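Uncharacterized protein (Bacteroides ovatus, PDB 4DQA) is of unknown function but probably binds carbohydrate, joining an N-terminal beta-sandwich domain to a concanavalin A-like lectin/glucanase domain. Local coordinates at residues M27-V32 with A129-S134; S41-S46 with S118-L123; S162-A167 with V291-N296. All coordinates share one frame; numbering follows the deposited sequence.

Interaction 1: M27-V32 with A129-S134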
loop_
_atom_site.group_PDB
_atom_site.type_symbol
_atom_site.label_atom_id
_atom_site.label_comp_id
_atom_site.label_asym_id
_atom_site.label_seq_id
_atom_site.Cartn_x
_atom_site.Cartn_y
_atom_site.Cartn_z
HETATM N N MSE A 27 -5.905 5.821 -23.558
HETATM C CA MSE A 27 -6.277 4.611 -24.268
HETATM C C MSE A 27 -7.688 4.740 -24.811
HETATM O O MSE A 27 -8.469 5.562 -24.336
HETATM C CB MSE A 27 -6.151 3.381 -23.375
HETATM C CG MSE A 27 -7.161 3.316 -22.284
HETATM SE SE MSE A 27 -7.277 1.511 -21.571
HETATM C CE MSE A 27 -8.007 0.615 -23.147
ATOM N N THR A 28 -7.998 3.931 -25.817
ATOM C CA THR A 28 -9.323 3.941 -26.415
ATOM C C THR A 28 -9.920 2.549 -26.343
ATOM O O THR A 28 -9.206 1.548 -26.402
ATOM C CB THR A 28 -9.271 4.380 -27.891
ATOM O OG1 THR A 28 -8.387 3.515 -28.618
ATOM C CG2 THR A 28 -8.790 5.808 -28.002
ATOM N N PHE A 29 -11.237 2.497 -26.192
ATOM C CA PHE A 29 -11.958 1.242 -26.291
ATOM C C PHE A 29 -13.323 1.441 -26.950
ATOM O O PHE A 29 -13.824 2.575 -27.071
ATOM C CB PHE A 29 -12.088 0.578 -24.901
ATOM C CG PHE A 29 -12.944 1.342 -23.921
ATOM C CD1 PHE A 29 -14.301 1.111 -23.843
ATOM C CD2 PHE A 29 -12.387 2.270 -23.062
ATOM C CE1 PHE A 29 -15.099 1.797 -22.944
ATOM C CE2 PHE A 29 -13.188 2.949 -22.160
ATOM C CZ PHE A 29 -14.539 2.714 -22.108
ATOM N N ASP A 30 -13.905 0.329 -27.380
ATOM C CA ASP A 30 -15.146 0.312 -28.137
ATOM C C ASP A 30 -16.317 0.175 -27.187
ATOM O O ASP A 30 -16.265 -0.594 -26.219
ATOM C CB ASP A 30 -15.141 -0.855 -29.126
ATOM C CG ASP A 30 -14.093 -0.693 -30.226
ATOM O OD1 ASP A 30 -13.718 0.455 -30.544
ATOM O OD2 ASP A 30 -13.648 -1.723 -30.774
ATOM N N LEU A 31 -17.372 0.918 -27.483
ATOM C CA LEU A 31 -18.605 0.879 -26.724
ATOM C C LEU A 31 -19.741 0.532 -27.673
ATOM O O LEU A 31 -20.023 1.288 -28.625
ATOM C CB LEU A 31 -18.858 2.227 -26.066
ATOM C CG LEU A 31 -20.110 2.317 -25.210
ATOM C CD1 LEU A 31 -19.966 1.381 -24.022
ATOM C CD2 LEU A 31 -20.307 3.766 -24.791
ATOM N N VAL A 32 -20.398 -0.597 -27.405
ATOM C CA VAL A 32 -21.479 -1.119 -28.231
ATOM C C VAL A 32 -22.618 -1.649 -27.361
ATOM O O VAL A 32 -22.393 -2.418 -26.421
ATOM C CB VAL A 32 -20.965 -2.263 -29.129
ATOM C CG1 VAL A 32 -22.077 -2.860 -29.951
ATOM C CG2 VAL A 32 -19.870 -1.754 -30.051
ATOM N N ALA A 129 -22.613 -0.706 -18.666
ATOM C CA ALA A 129 -21.430 -1.477 -19.004
ATOM C C ALA A 129 -20.313 -0.992 -18.078
ATOM O O ALA A 129 -20.114 0.225 -17.933
ATOM C CB ALA A 129 -21.052 -1.253 -20.471
ATOM N N TYR A 130 -19.587 -1.929 -17.475
ATOM C CA TYR A 130 -18.542 -1.581 -16.516
ATOM C C TYR A 130 -17.169 -1.868 -17.097
ATOM O O TYR A 130 -16.891 -2.979 -17.547
ATOM C CB TYR A 130 -18.714 -2.375 -15.219
ATOM C CG TYR A 130 -20.024 -2.160 -14.507
ATOM C CD1 TYR A 130 -21.172 -2.850 -14.891
ATOM C CD2 TYR A 130 -20.120 -1.292 -13.436
ATOM C CE1 TYR A 130 -22.362 -2.664 -14.250
ATOM C CE2 TYR A 130 -21.311 -1.115 -12.776
ATOM C CZ TYR A 130 -22.440 -1.787 -13.203
ATOM O OH TYR A 130 -23.656 -1.605 -12.556
ATOM N N PHE A 131 -16.340 -0.841 -17.156
ATOM C CA PHE A 131 -14.987 -0.980 -17.649
ATOM C C PHE A 131 -14.036 -0.756 -16.485
ATOM O O PHE A 131 -14.058 0.285 -15.860
ATOM C CB PHE A 131 -14.747 0.033 -18.759
ATOM C CG PHE A 131 -15.683 -0.155 -19.928
ATOM C CD1 PHE A 131 -15.361 -1.038 -20.962
ATOM C CD2 PHE A 131 -16.899 0.482 -19.953
ATOM C CE1 PHE A 131 -16.241 -1.227 -22.030
ATOM C CE2 PHE A 131 -17.782 0.293 -21.021
ATOM C CZ PHE A 131 -17.452 -0.570 -22.044
ATOM N N PHE A 132 -13.224 -1.762 -16.201
ATOM C CA PHE A 132 -12.358 -1.745 -15.035
ATOM C C PHE A 132 -10.914 -1.537 -15.472
ATOM O O PHE A 132 -10.461 -2.047 -16.510
ATOM C CB PHE A 132 -12.500 -3.051 -14.272
ATOM C CG PHE A 132 -13.870 -3.279 -13.724
ATOM C CD1 PHE A 132 -14.280 -2.633 -12.581
ATOM C CD2 PHE A 132 -14.750 -4.146 -14.341
ATOM C CE1 PHE A 132 -15.531 -2.846 -12.059
ATOM C CE2 PHE A 132 -16.006 -4.362 -13.827
ATOM C CZ PHE A 132 -16.405 -3.707 -12.681
ATOM N N PHE A 133 -10.190 -0.758 -14.675
ATOM C CA PHE A 133 -8.806 -0.414 -14.987
ATOM C C PHE A 133 -7.973 -0.655 -13.745
ATOM O O PHE A 133 -8.257 -0.119 -12.673
ATOM C CB PHE A 133 -8.710 1.048 -15.414
ATOM C CG PHE A 133 -9.586 1.390 -16.564
ATOM C CD1 PHE A 133 -10.933 1.696 -16.357
ATOM C CD2 PHE A 133 -9.102 1.381 -17.862
ATOM C CE1 PHE A 133 -11.759 1.998 -17.424
ATOM C CE2 PHE A 133 -9.937 1.682 -18.926
ATOM C CZ PHE A 133 -11.261 1.983 -18.704
ATOM N N SER A 134 -6.964 -1.506 -13.870
ATOM C CA SER A 134 -6.092 -1.775 -12.748
ATOM C C SER A 134 -4.794 -1.006 -12.955
ATOM O O SER A 134 -4.283 -0.890 -14.077
ATOM C CB SER A 134 -5.831 -3.269 -12.633
ATOM O OG SER A 134 -5.419 -3.812 -13.876
#
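Phe-29, Phe-131 and Phe-133 fill the middle of a beta sandwich, the N-terminal domain of the protein, and show how side chains can carry a contact between two sheets: no hydrogen bond joins 27-32 to 129-134. Strand 27-31 belongs to one sheet and strand 129-134 to the other; their axes run nearly antiparallel, at 163°, and come no closer than 10.3 Å, a gap bridged mainly by side chains. The central meeting is between Phe-29 and Phe-131. Atom CE1 of Phe-29 stands over the centre of the Phe-131 ring, 3.2 Å above its plane, so that all six ring carbons of Phe-131 lie at similar distances from it. The planes are inclined by 35°, which makes the pair neither a stack nor an edge-to-face contact. In Phe-29 the bond from CA to CB points toward 129-134, and chi1 of 66° sets CG between the backbone N and the carbonyl carbon. Leu-31 meets the same Phe-131 ring from its edge, CD1 lying 3.7 Å from Phe-131 CZ. On its other side, Phe-29 offers CE2 to Phe-133 CZ at 4.1 Å, the two side chains crossing at about a right angle. Leu-111 of strand 107-117 and Val-95 of strand 93-97 also touch Phe-29, while Phe-18 packs its ring against that of Phe-133. The row ends in a Met-aromatic contact made by selenomethionine Met-27: its chain bends at chi3, and SE lies in the plane of the Phe-133 ring, at the edge, 3.8 Å from CE2.

Interaction 2: S41-S46 with S118-L123; sequences SQVDVS and SSVSTL
Val-43 and Ser-119 mark the place where the start of strand 43-46 meets the turn at 118-120, a small contact with a tightly packed apolar part and a looser side bridged by one water. The tight part centres on buried Val-43, whose CG1 rests 3.9 Å from Val-120 CG2, the two branched side chains crossing at about a right angle; Val-43 CG1 also lies 4.0 Å from Ser-119 CB. Next to this packing, and reaching the surface, the backbone N of Asp-44 donates to Ser-119 OG at 2.9 Å, and the bond is almost straight, with an N-H...O angle of 175°. A side-chain hydroxyl thus serves as acceptor for a strand amide. Ser-119 has OG anti to its carbonyl carbon (chi1 -67°), which brings the oxygen to that amide. The solvent side is looser. A water joined to Ser-118 OG at 2.8 Å makes only a weak bond to Asp-44 OD2, at 3.3 Å. The other carboxylate oxygen, Asp-44 OD1, receives Gln-42 NE2 on its syn lone pair, 2.8 Å away and close to the plane of the Gln-42 side-chain amide, an arrangement that ties the carboxylate to the loop just before the strand. Around the contact, Ser-117 OG at the end of strand 107-117 bonds to Asp-44 O and to the amides of Ser-119 and Val-120. Strand 80-83 pairs with Val-43 through Ile-83, and Val-9 of strand 8-10 touches both Val-43 and Val-120.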
loop_
_atom_site.group_PDB
_atom_site.type_symbol
_atom_site.label_atom_id
_atom_site.label_comp_id
_atom_site.label_asym_id
_atom_site.label_seq_id
_atom_site.Cartn_x
_atom_site.Cartn_y
_atom_site.Cartn_z
ATOM N N SER A 41 -37.236 -0.926 -37.948
ATOM C CA SER A 41 -36.800 0.456 -38.101
ATOM C C SER A 41 -35.511 0.692 -37.331
ATOM O O SER A 41 -35.148 -0.083 -36.460
ATOM C CB SER A 41 -37.890 1.413 -37.629
ATOM O OG SER A 41 -38.270 1.113 -36.301
ATOM N N GLN A 42 -34.805 1.750 -37.691
ATOM C CA GLN A 42 -33.602 2.134 -36.986
ATOM C C GLN A 42 -33.955 2.457 -35.544
ATOM O O GLN A 42 -34.946 3.128 -35.270
ATOM C CB GLN A 42 -32.981 3.346 -37.667
ATOM C CG GLN A 42 -31.759 3.922 -36.961
ATOM C CD GLN A 42 -31.103 5.012 -37.791
ATOM O OE1 GLN A 42 -30.779 4.799 -38.960
ATOM N NE2 GLN A 42 -30.930 6.186 -37.207
ATOM N N VAL A 43 -33.127 1.971 -34.622
ATOM C CA VAL A 43 -33.264 2.279 -33.214
ATOM C C VAL A 43 -32.104 3.182 -32.808
ATOM O O VAL A 43 -30.927 2.835 -32.991
ATOM C CB VAL A 43 -33.240 1.002 -32.364
ATOM C CG1 VAL A 43 -33.046 1.306 -30.885
ATOM C CG2 VAL A 43 -34.534 0.219 -32.594
ATOM N N ASP A 44 -32.435 4.352 -32.278
ATOM C CA ASP A 44 -31.428 5.317 -31.900
ATOM C C ASP A 44 -31.046 5.170 -30.441
ATOM O O ASP A 44 -31.892 4.903 -29.586
ATOM C CB ASP A 44 -31.930 6.723 -32.165
ATOM C CG ASP A 44 -32.185 6.961 -33.637
ATOM O OD1 ASP A 44 -31.253 6.673 -34.429
ATOM O OD2 ASP A 44 -33.303 7.405 -34.000
ATOM N N VAL A 45 -29.756 5.309 -30.165
ATOM C CA VAL A 45 -29.262 5.180 -28.792
ATOM C C VAL A 45 -28.311 6.304 -28.454
ATOM O O VAL A 45 -27.840 7.050 -29.328
ATOM C CB VAL A 45 -28.565 3.816 -28.545
ATOM C CG1 VAL A 45 -29.510 2.646 -28.810
ATOM C CG2 VAL A 45 -27.275 3.689 -29.372
ATOM N N SER A 46 -28.053 6.467 -27.171
ATOM C CA SER A 46 -27.024 7.396 -26.747
ATOM C C SER A 46 -26.421 6.920 -25.451
ATOM O O SER A 46 -26.928 5.986 -24.822
ATOM C CB SER A 46 -27.561 8.811 -26.598
ATOM O OG SER A 46 -28.423 8.922 -25.464
ATOM N N SER A 118 -33.881 6.902 -27.426
ATOM C CA SER A 118 -35.043 7.725 -27.708
ATOM C C SER A 118 -36.091 6.959 -28.507
ATOM O O SER A 118 -37.174 7.488 -28.799
ATOM C CB SER A 118 -34.621 8.997 -28.449
ATOM O OG SER A 118 -33.985 8.689 -29.695
ATOM N N SER A 119 -35.791 5.717 -28.872
ATOM C CA SER A 119 -36.649 4.898 -29.726
ATOM C C SER A 119 -37.406 3.842 -28.946
ATOM O O SER A 119 -38.599 3.594 -29.208
ATOM C CB SER A 119 -35.812 4.167 -30.793
ATOM O OG SER A 119 -35.233 5.053 -31.724
ATOM N N VAL A 120 -36.694 3.148 -28.066
ATOM C CA VAL A 120 -37.268 2.067 -27.283
ATOM C C VAL A 120 -36.797 2.155 -25.837
ATOM O O VAL A 120 -36.024 3.048 -25.477
ATOM C CB VAL A 120 -36.873 0.694 -27.845
ATOM C CG1 VAL A 120 -37.370 0.531 -29.267
ATOM C CG2 VAL A 120 -35.366 0.509 -27.801
ATOM N N SER A 121 -37.243 1.209 -25.019
ATOM C CA SER A 121 -36.827 1.136 -23.616
ATOM C C SER A 121 -35.491 0.438 -23.444
ATOM O O SER A 121 -35.103 -0.382 -24.264
ATOM C CB SER A 121 -37.877 0.368 -22.809
ATOM O OG SER A 121 -39.034 1.161 -22.647
ATOM N N THR A 122 -34.786 0.752 -22.363
ATOM C CA THR A 122 -33.626 -0.039 -22.005
ATOM C C THR A 122 -33.996 -0.970 -20.859
ATOM O O THR A 122 -34.999 -0.758 -20.171
ATOM C CB THR A 122 -32.451 0.837 -21.576
ATOM O OG1 THR A 122 -32.766 1.471 -20.336
ATOM C CG2 THR A 122 -32.148 1.884 -22.624
ATOM N N LEU A 123 -33.184 -2.003 -20.665
ATOM C CA LEU A 123 -33.449 -3.020 -19.648
ATOM C C LEU A 123 -32.742 -2.686 -18.339
ATOM O O LEU A 123 -31.521 -2.742 -18.260
ATOM C CB LEU A 123 -32.983 -4.386 -20.154
HETATM O O HOH W 1 -35.693 8.369 -31.865
#

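Interaction 3: S162-A167 with V291-N296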
loop_
_atom_site.group_PDB
_atom_site.type_symbol
_atom_site.label_atom_id
_atom_site.label_comp_id
_atom_site.label_asym_id
_atom_site.label_seq_id
_atom_site.Cartn_x
_atom_site.Cartn_y
_atom_site.Cartn_z
ATOM N N SER A 162 -0.256 2.284 23.042
ATOM C CA SER A 162 -0.357 1.324 21.953
ATOM C C SER A 162 0.509 1.812 20.799
ATOM O O SER A 162 0.630 3.017 20.565
ATOM C CB SER A 162 -1.791 1.171 21.496
ATOM O OG SER A 162 -2.574 0.687 22.584
ATOM N N PHE A 163 1.154 0.892 20.099
ATOM C CA PHE A 163 2.021 1.313 19.011
ATOM C C PHE A 163 2.291 0.176 18.051
ATOM O O PHE A 163 1.971 -0.988 18.320
ATOM C CB PHE A 163 3.341 1.851 19.565
ATOM C CG PHE A 163 4.227 0.784 20.111
ATOM C CD1 PHE A 163 4.053 0.335 21.402
ATOM C CD2 PHE A 163 5.200 0.196 19.317
ATOM C CE1 PHE A 163 4.841 -0.682 21.922
ATOM C CE2 PHE A 163 6.002 -0.827 19.835
ATOM C CZ PHE A 163 5.803 -1.260 21.135
ATOM N N THR A 164 2.883 0.562 16.926
ATOM C CA THR A 164 3.312 -0.364 15.878
ATOM C C THR A 164 4.628 0.095 15.305
ATOM O O THR A 164 4.815 1.285 15.016
ATOM C CB THR A 164 2.288 -0.408 14.731
ATOM O OG1 THR A 164 1.012 -0.773 15.243
ATOM C CG2 THR A 164 2.696 -1.417 13.665
ATOM N N TYR A 165 5.543 -0.853 15.125
ATOM C CA TYR A 165 6.709 -0.657 14.270
ATOM C C TYR A 165 6.478 -1.559 13.075
ATOM O O TYR A 165 6.094 -2.713 13.257
ATOM C CB TYR A 165 8.002 -1.173 14.907
ATOM C CG TYR A 165 8.531 -0.503 16.158
ATOM C CD1 TYR A 165 8.030 0.702 16.631
ATOM C CD2 TYR A 165 9.585 -1.100 16.867
ATOM C CE1 TYR A 165 8.556 1.302 17.768
ATOM C CE2 TYR A 165 10.112 -0.513 18.010
ATOM C CZ TYR A 165 9.609 0.691 18.451
ATOM O OH TYR A 165 10.125 1.289 19.588
ATOM N N GLU A 166 6.760 -1.091 11.872
ATOM C CA GLU A 166 6.704 -1.989 10.710
ATOM C C GLU A 166 7.691 -1.562 9.647
ATOM O O GLU A 166 8.089 -0.402 9.580
ATOM C CB GLU A 166 5.312 -2.148 10.106
ATOM C CG GLU A 166 4.719 -0.864 9.604
ATOM C CD GLU A 166 3.377 -1.040 8.906
ATOM O OE1 GLU A 166 3.148 -2.112 8.319
ATOM O OE2 GLU A 166 2.560 -0.080 8.896
ATOM N N ALA A 167 8.116 -2.525 8.845
ATOM C CA ALA A 167 9.029 -2.261 7.728
ATOM C C ALA A 167 9.037 -3.431 6.780
ATOM O O ALA A 167 8.797 -4.586 7.176
ATOM C CB ALA A 167 10.427 -2.050 8.226
ATOM N N VAL A 291 -0.770 3.669 17.318
ATOM C CA VAL A 291 -1.841 2.717 17.561
ATOM C C VAL A 291 -1.326 1.321 17.267
ATOM O O VAL A 291 -0.281 1.174 16.600
ATOM C CB VAL A 291 -3.046 2.982 16.639
ATOM C CG1 VAL A 291 -3.600 4.367 16.916
ATOM C CG2 VAL A 291 -2.673 2.824 15.159
ATOM N N ALA A 292 -2.033 0.310 17.763
ATOM C CA ALA A 292 -1.754 -1.064 17.387
ATOM C C ALA A 292 -2.506 -1.336 16.087
ATOM O O ALA A 292 -3.739 -1.406 16.071
ATOM C CB ALA A 292 -2.207 -2.045 18.483
ATOM N N ARG A 293 -1.778 -1.475 14.985
ATOM C CA ARG A 293 -2.425 -1.760 13.731
ATOM C C ARG A 293 -2.949 -3.191 13.752
ATOM O O ARG A 293 -2.283 -4.102 14.257
ATOM C CB ARG A 293 -1.429 -1.566 12.581
ATOM C CG ARG A 293 -0.951 -0.133 12.413
ATOM C CD ARG A 293 -2.008 0.735 11.762
ATOM N NE ARG A 293 -1.962 0.564 10.323
ATOM C CZ ARG A 293 -2.796 1.149 9.474
ATOM N NH1 ARG A 293 -3.790 1.897 9.924
ATOM N NH2 ARG A 293 -2.641 0.958 8.175
ATOM N N THR A 294 -4.120 -3.396 13.204
ATOM C CA THR A 294 -4.693 -4.732 13.185
ATOM C C THR A 294 -3.953 -5.579 12.136
ATOM O O THR A 294 -3.256 -5.039 11.257
ATOM C CB THR A 294 -6.176 -4.693 12.819
ATOM O OG1 THR A 294 -6.323 -4.233 11.474
ATOM C CG2 THR A 294 -6.980 -3.748 13.757
ATOM N N GLU A 295 -4.110 -6.901 12.221
ATOM C CA GLU A 295 -3.540 -7.808 11.211
ATOM C C GLU A 295 -3.982 -7.397 9.814
ATOM O O GLU A 295 -3.177 -7.381 8.883
ATOM C CB GLU A 295 -3.992 -9.250 11.452
ATOM C CG GLU A 295 -3.499 -9.856 12.717
ATOM C CD GLU A 295 -3.632 -11.372 12.712
ATOM O OE1 GLU A 295 -3.876 -11.946 11.622
ATOM O OE2 GLU A 295 -3.499 -11.978 13.801
ATOM N N ASN A 296 -5.262 -7.078 9.660
ATOM C CA ASN A 296 -5.782 -6.685 8.361
ATOM C C ASN A 296 -5.155 -5.388 7.877
ATOM O O ASN A 296 -4.848 -5.238 6.699
ATOM C CB ASN A 296 -7.295 -6.556 8.386
ATOM C CG ASN A 296 -7.979 -7.898 8.434
ATOM O OD1 ASN A 296 -7.401 -8.912 8.049
ATOM N ND2 ASN A 296 -9.217 -7.915 8.899
HETATM O O HOH W 2 -0.114 -0.628 8.410
#
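Thr-164 OG1 works as donor and acceptor at once, giving a proton to Val-291 O at 2.7 Å and accepting one from Arg-293 N at 2.9 Å. The first bond lies in the carbonyl plane and uses a lone pair of Val-291 O; the second is nearly straight, with an N-H...O angle of 166°. One buried hydroxyl therefore grips the backbone two residues apart, holding it from Val-291 to Arg-293 beside strand 163-167. With OG1 anti to the carbonyl carbon of Thr-164 (chi1 -57°), the oxygen faces both partners, which lie on the same side of it. A longer connection runs through water: it probably donates to Glu-166 OE2 (2.8 Å) and accepts from Arg-293 NE at 2.9 Å, in the plane of the guanidinium. Glu-166 OE2 is 4.8 Å from Arg-293 NE, so attraction between the opposite charges is probably indirect here, and the carboxylate has a direct salt bridge to Arg-287 and a bond from Trp-289 NE1. Trp-289 also makes a cation-pi contact with Arg-293. Packing completes the contact: Arg-293 CG lies 3.5 Å from Thr-164 OG1 and 4.0 Å from Thr-164 CB, and the Arg-293 chain is bent at chi2 and chi3. Ser-162 CB approaches Ala-292 N at 3.8 Å, while its hydroxyl bonds to Gln-232 N. The contact joins an inner strand to the segment leading from strand 282-289 to helix 295-300, N-capped by Thr-294, within the antiparallel beta sandwich, a jelly roll, of the concanavalin A-like superfamily.

The three contacts sample two domains. Interactions 1 and 2 lie in the N-terminal sandwich, their centres 21 Å apart and their nearest atoms about 7 Å apart; interaction 2 is nested in the chain loop that interaction 1 closes, and strands 27-35 and 43-49 follow one another in sequence. One fills the apolar interior between sheets, the other fastens a turn at the surface. Interaction 3 comes later in the chain, within the lectin-like domain, its centre 38 Å from that of interaction 1 and 55 Å from that of interaction 2, on the opposite side of the chain's centre. The three do not touch. No carbohydrate site is located, so none can be assigned to one.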